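Local coordinates for protein DNA alpha-glucosyltransferase (Enterobacteria phage T4, PDB 1XV5) that is a phage glycosyltransferase of the two-domain GT-B fold, with uridine-5'-diphosphate (UDP) bound in the cleft between its domains, at residues G145-N148 / K149-K153; R304-E307 / Y308-E312. One frame throughout, in Å; residues are numbered along the deposited sequence.

Interaction 1 of 2, residues G145-N148 / K149-K153; sequences GDFN and KVLMK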
# COMPACT_ATOMS: atom_id res chain seq x y z
N GLY A 145 3.21 -6.88 14.98
CA GLY A 145 2.52 -5.62 14.83
C GLY A 145 1.52 -5.35 15.95
O GLY A 145 1.26 -6.22 16.78
N ASP A 146 0.97 -4.14 15.96
CA ASP A 146 0.00 -3.76 16.98
C ASP A 146 -1.27 -4.61 16.91
O ASP A 146 -1.86 -4.93 17.94
CB ASP A 146 -0.34 -2.27 16.85
CG ASP A 146 0.81 -1.37 17.27
OD1 ASP A 146 0.76 -0.16 16.98
OD2 ASP A 146 1.76 -1.88 17.91
N PHE A 147 -1.69 -4.96 15.70
CA PHE A 147 -2.89 -5.78 15.54
C PHE A 147 -2.74 -7.10 16.28
O PHE A 147 -3.63 -7.51 17.03
CB PHE A 147 -3.17 -6.05 14.06
CG PHE A 147 -4.34 -6.97 13.82
CD1 PHE A 147 -5.65 -6.51 13.99
CD2 PHE A 147 -4.14 -8.29 13.44
CE1 PHE A 147 -6.73 -7.36 13.79
CE2 PHE A 147 -5.22 -9.15 13.24
CZ PHE A 147 -6.52 -8.68 13.41
N ASN A 148 -1.60 -7.76 16.07
CA ASN A 148 -1.32 -9.05 16.70
C ASN A 148 -1.02 -8.96 18.20
O ASN A 148 -1.58 -9.72 19.00
CB ASN A 148 -0.12 -9.73 16.02
CG ASN A 148 -0.47 -10.36 14.69
OD1 ASN A 148 -1.02 -9.71 13.80
ND2 ASN A 148 -0.13 -11.64 14.54
N LYS A 149 -0.14 -8.04 18.57
CA LYS A 149 0.28 -7.90 19.96
C LYS A 149 -0.57 -7.04 20.88
O LYS A 149 -0.50 -7.20 22.10
CB LYS A 149 1.72 -7.39 19.99
CG LYS A 149 2.72 -8.31 19.29
CD LYS A 149 2.72 -9.70 19.90
CE LYS A 149 3.74 -10.61 19.24
NZ LYS A 149 3.80 -11.95 19.88
N VAL A 150 -1.38 -6.15 20.33
CA VAL A 150 -2.20 -5.30 21.18
C VAL A 150 -3.69 -5.62 21.10
O VAL A 150 -4.30 -6.03 22.09
CB VAL A 150 -1.98 -3.81 20.86
CG1 VAL A 150 -2.81 -2.94 21.79
CG2 VAL A 150 -0.50 -3.46 21.01
N LEU A 151 -4.28 -5.44 19.92
CA LEU A 151 -5.71 -5.69 19.76
C LEU A 151 -6.13 -7.14 19.97
O LEU A 151 -7.09 -7.41 20.69
CB LEU A 151 -6.18 -5.21 18.38
CG LEU A 151 -6.31 -3.69 18.20
CD1 LEU A 151 -4.94 -3.04 18.30
CD2 LEU A 151 -6.94 -3.38 16.85
N MET A 152 -5.42 -8.07 19.34
CA MET A 152 -5.75 -9.49 19.48
C MET A 152 -5.71 -9.96 20.93
O MET A 152 -6.58 -10.71 21.38
CB MET A 152 -4.80 -10.35 18.64
CG MET A 152 -5.11 -10.34 17.15
SD MET A 152 -6.77 -10.96 16.79
CE MET A 152 -6.58 -12.70 17.17
N LYS A 153 -4.70 -9.52 21.67
CA LYS A 153 -4.57 -9.91 23.07
C LYS A 153 -5.60 -9.19 23.92
O LYS A 153 -5.91 -9.61 25.03
CB LYS A 153 -3.16 -9.63 23.58
CG LYS A 153 -2.10 -10.48 22.87
CD LYS A 153 -0.74 -10.38 23.54
CE LYS A 153 0.25 -11.33 22.87
NZ LYS A 153 1.57 -11.34 23.55
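In the first turns of helix 146-155, within the beta-alpha-beta unit that joins strand 137-140 to strand 172-174, the carbonyl of Asp146 receives two backbone N-H groups. Val150 N lies 2.7 Å from Asp146 O, tilted 31° from the carbonyl plane, while Leu151 N reaches the same oxygen from within that plane at 3.2 Å. The second bond spans five residues, as does that from Met152 N to Phe147 O at 3.0 Å, and the helix widens here into a pi-type turn. Gly145, the N-cap, accepts Lys149 N through its own carbonyl.

Phe147 has its CG anti to the backbone N (chi1 176°), which sets the ring where the Met152 side chain crosses it obliquely. The bent, flexible thioether suits this place: Met152 CG sits over the rim of one face of the Phe147 ring, 4.1 Å above the plane, and SD lies obliquely, 4.7 Å from the ring centroid. Leu122 and Val132 add apolar cover to the ring. The buried carboxylate of Asp146 has its partners beyond the helix: a salt bridge with Lys300, and hydrogen bonds with Tyr301 OH and Val119 N. The amide oxygen of Asn148 bonds Ser140. A Met-aromatic contact across a pi-type helical turn results, on a crossover helix of a Rossmann-like domain.

Interaction 2 of 2, residues R304-E307 / Y308-E312; sequences RSLE and YTHLE. With UDP (uridine-5'-diphosphate), chain C.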
# COMPACT_ATOMS: atom_id res chain seq x y z
N ARG A 304 7.61 -9.15 5.91
CA ARG A 304 7.94 -9.41 4.50
C ARG A 304 7.27 -8.40 3.57
O ARG A 304 7.59 -8.34 2.39
CB ARG A 304 7.45 -10.80 4.05
CG ARG A 304 8.13 -12.00 4.70
CD ARG A 304 7.55 -13.30 4.13
NE ARG A 304 6.11 -13.41 4.39
CZ ARG A 304 5.29 -14.25 3.77
NH1 ARG A 304 4.00 -14.27 4.08
NH2 ARG A 304 5.75 -15.05 2.82
N SER A 305 6.36 -7.60 4.10
CA SER A 305 5.62 -6.67 3.26
C SER A 305 6.24 -5.34 2.82
O SER A 305 6.53 -4.48 3.65
CB SER A 305 4.27 -6.35 3.91
OG SER A 305 3.54 -7.53 4.19
N LEU A 306 6.44 -5.20 1.51
CA LEU A 306 6.88 -3.93 0.97
C LEU A 306 5.52 -3.32 0.68
O LEU A 306 4.50 -4.02 0.76
CB LEU A 306 7.66 -4.09 -0.34
CG LEU A 306 9.16 -4.35 -0.21
CD1 LEU A 306 9.75 -4.59 -1.60
CD2 LEU A 306 9.84 -3.14 0.46
N GLU A 307 5.48 -2.04 0.37
CA GLU A 307 4.21 -1.37 0.07
C GLU A 307 4.03 -1.27 -1.44
O GLU A 307 4.97 -1.50 -2.20
CB GLU A 307 4.21 0.02 0.70
CG GLU A 307 4.32 -0.02 2.20
CD GLU A 307 4.37 1.35 2.82
OE1 GLU A 307 5.46 1.96 2.84
OE2 GLU A 307 3.31 1.82 3.26
N TYR A 308 2.82 -0.93 -1.87
CA TYR A 308 2.58 -0.82 -3.30
C TYR A 308 3.47 0.21 -3.98
O TYR A 308 3.95 -0.04 -5.08
CB TYR A 308 1.10 -0.53 -3.56
CG TYR A 308 0.27 -1.78 -3.44
CD1 TYR A 308 -0.64 -1.94 -2.40
CD2 TYR A 308 0.45 -2.84 -4.33
CE1 TYR A 308 -1.35 -3.14 -2.24
CE2 TYR A 308 -0.25 -4.04 -4.17
CZ TYR A 308 -1.14 -4.18 -3.13
OH TYR A 308 -1.80 -5.38 -2.97
N THR A 309 3.71 1.35 -3.33
CA THR A 309 4.57 2.34 -3.96
C THR A 309 5.98 1.78 -4.14
O THR A 309 6.68 2.18 -5.07
CB THR A 309 4.62 3.66 -3.15
OG1 THR A 309 4.85 3.38 -1.77
CG2 THR A 309 3.31 4.43 -3.32
N HIS A 310 6.40 0.87 -3.27
CA HIS A 310 7.72 0.24 -3.41
C HIS A 310 7.72 -0.56 -4.72
O HIS A 310 8.59 -0.40 -5.58
CB HIS A 310 7.99 -0.77 -2.28
CG HIS A 310 8.42 -0.16 -0.99
ND1 HIS A 310 7.75 -0.40 0.19
CD2 HIS A 310 9.49 0.60 -0.66
CE1 HIS A 310 8.40 0.17 1.19
NE2 HIS A 310 9.45 0.79 0.70
N LEU A 311 6.73 -1.43 -4.84
CA LEU A 311 6.61 -2.29 -6.01
C LEU A 311 6.44 -1.54 -7.31
O LEU A 311 6.98 -1.93 -8.34
CB LEU A 311 5.44 -3.26 -5.81
CG LEU A 311 5.44 -4.07 -4.50
CD1 LEU A 311 4.29 -5.07 -4.54
CD2 LEU A 311 6.78 -4.80 -4.32
N GLU A 312 5.69 -0.44 -7.27
CA GLU A 312 5.46 0.35 -8.46
C GLU A 312 6.75 0.94 -9.03
O GLU A 312 6.90 1.03 -10.24
CB GLU A 312 4.42 1.43 -8.15
CG GLU A 312 3.02 0.84 -7.99
CD GLU A 312 2.01 1.77 -7.33
OE1 GLU A 312 0.80 1.48 -7.45
OE2 GLU A 312 2.41 2.77 -6.69
N1 UDP C . -1.89 6.04 -4.80
C2 UDP C . -2.52 6.65 -5.87
N3 UDP C . -2.71 8.00 -5.74
C4 UDP C . -2.33 8.79 -4.67
C5 UDP C . -1.67 8.09 -3.61
C6 UDP C . -1.48 6.77 -3.71
O2 UDP C . -2.88 6.03 -6.86
O4 UDP C . -2.56 10.00 -4.69
C1' UDP C . -1.69 4.59 -4.87
C2' UDP C . -0.23 4.15 -4.79
O2' UDP C . 0.40 4.28 -6.05
C3' UDP C . -0.41 2.71 -4.32
C4' UDP C . -1.53 2.86 -3.29
O4' UDP C . -2.30 4.01 -3.74
O3' UDP C . -0.86 1.91 -5.42
C5' UDP C . -1.06 3.09 -1.87
O5' UDP C . -0.64 1.86 -1.30
PA UDP C . 0.69 1.71 -0.44
O1A UDP C . 0.75 0.29 -0.04
O2A UDP C . 1.82 2.30 -1.21
O3A UDP C . 0.47 2.65 0.88
PB UDP C . -0.87 3.03 1.74
O1B UDP C . -0.45 3.15 3.16
O2B UDP C . -1.51 4.19 1.09
O3B UDP C . -1.81 1.77 1.60
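Glu307 O takes two N-H groups from the helix that Glu307 N-caps: Leu311 N lies 3.2 Å from Glu307 O in the carbonyl plane, and His310 N adds a weak bond. This is the start of helix 308-316, whose N-terminal end faces the diphosphate of UDP in the cleft of the GT-B fold. Two N-H groups at the start of the helix hold the alpha phosphate, Tyr308 N bonding UDP O1A and Thr309 N bonding UDP O2A, each at 3.0 Å. The helix dipole would probably assist in holding this negative charge.

One turn further along the helix, Glu312 reaches the ribose. Its chain is extended beyond CG, which carries the carboxylate alongside the sugar, where each oxygen takes one hydroxyl: UDP O3' donates to Glu312 OE1 at 2.7 Å and UDP O2' to Glu312 OE2 at 2.6 Å. A carboxylate suits a vicinal diol, offering two acceptors side by side; Asn278 also bonds OE1.

The carboxylate of Glu307 itself turns to Lys210, its salt-bridge partner, and to Ser295 and Gln293. Lys210 also bonds UDP, so this buried acid probably helps to position a ligand-binding lysine. Thr309 OG1 bonds Gln293 too, while its methyl CG2 packs against the phosphate and ribose.

Behind the cap, Leu306 and His310 lock the incoming loop onto the helix. Leu306 CG stands beside the backbone N (chi1 -87°), and the methyl CD2 settles centrally over one face of the imidazole in a CH-pi contact; CD1 meets Leu311 CD2. The imidazole edge is used as well: Glu307 N donates to His310 ND1 at 2.8 Å, with an N-H...N angle of 173°. The donor nitrogen, Glu307 N, lies only 3° out of the ring plane.

How the interactions relate
Both contacts are local and lie in series along the chain, neither nesting nor crossing. Interaction 1 comes first, closing the opening turns of the crossover helix between strands 137-140 and 172-174 of the N-terminal parallel sheet. Some 150 residues later, interaction 2 closes the turn where the loop after strand 288-293 enters helix 308-316, ahead of strand 319-323 of the second sheet. The centres of interactions 1 and 2 lie about 22 Å apart, and the two do not touch. The loop from which Lys300 and Tyr301 reach across to Asp146 runs on into 304-307, where Ser305 bonds His141, tying the two Rossmann-like halves together.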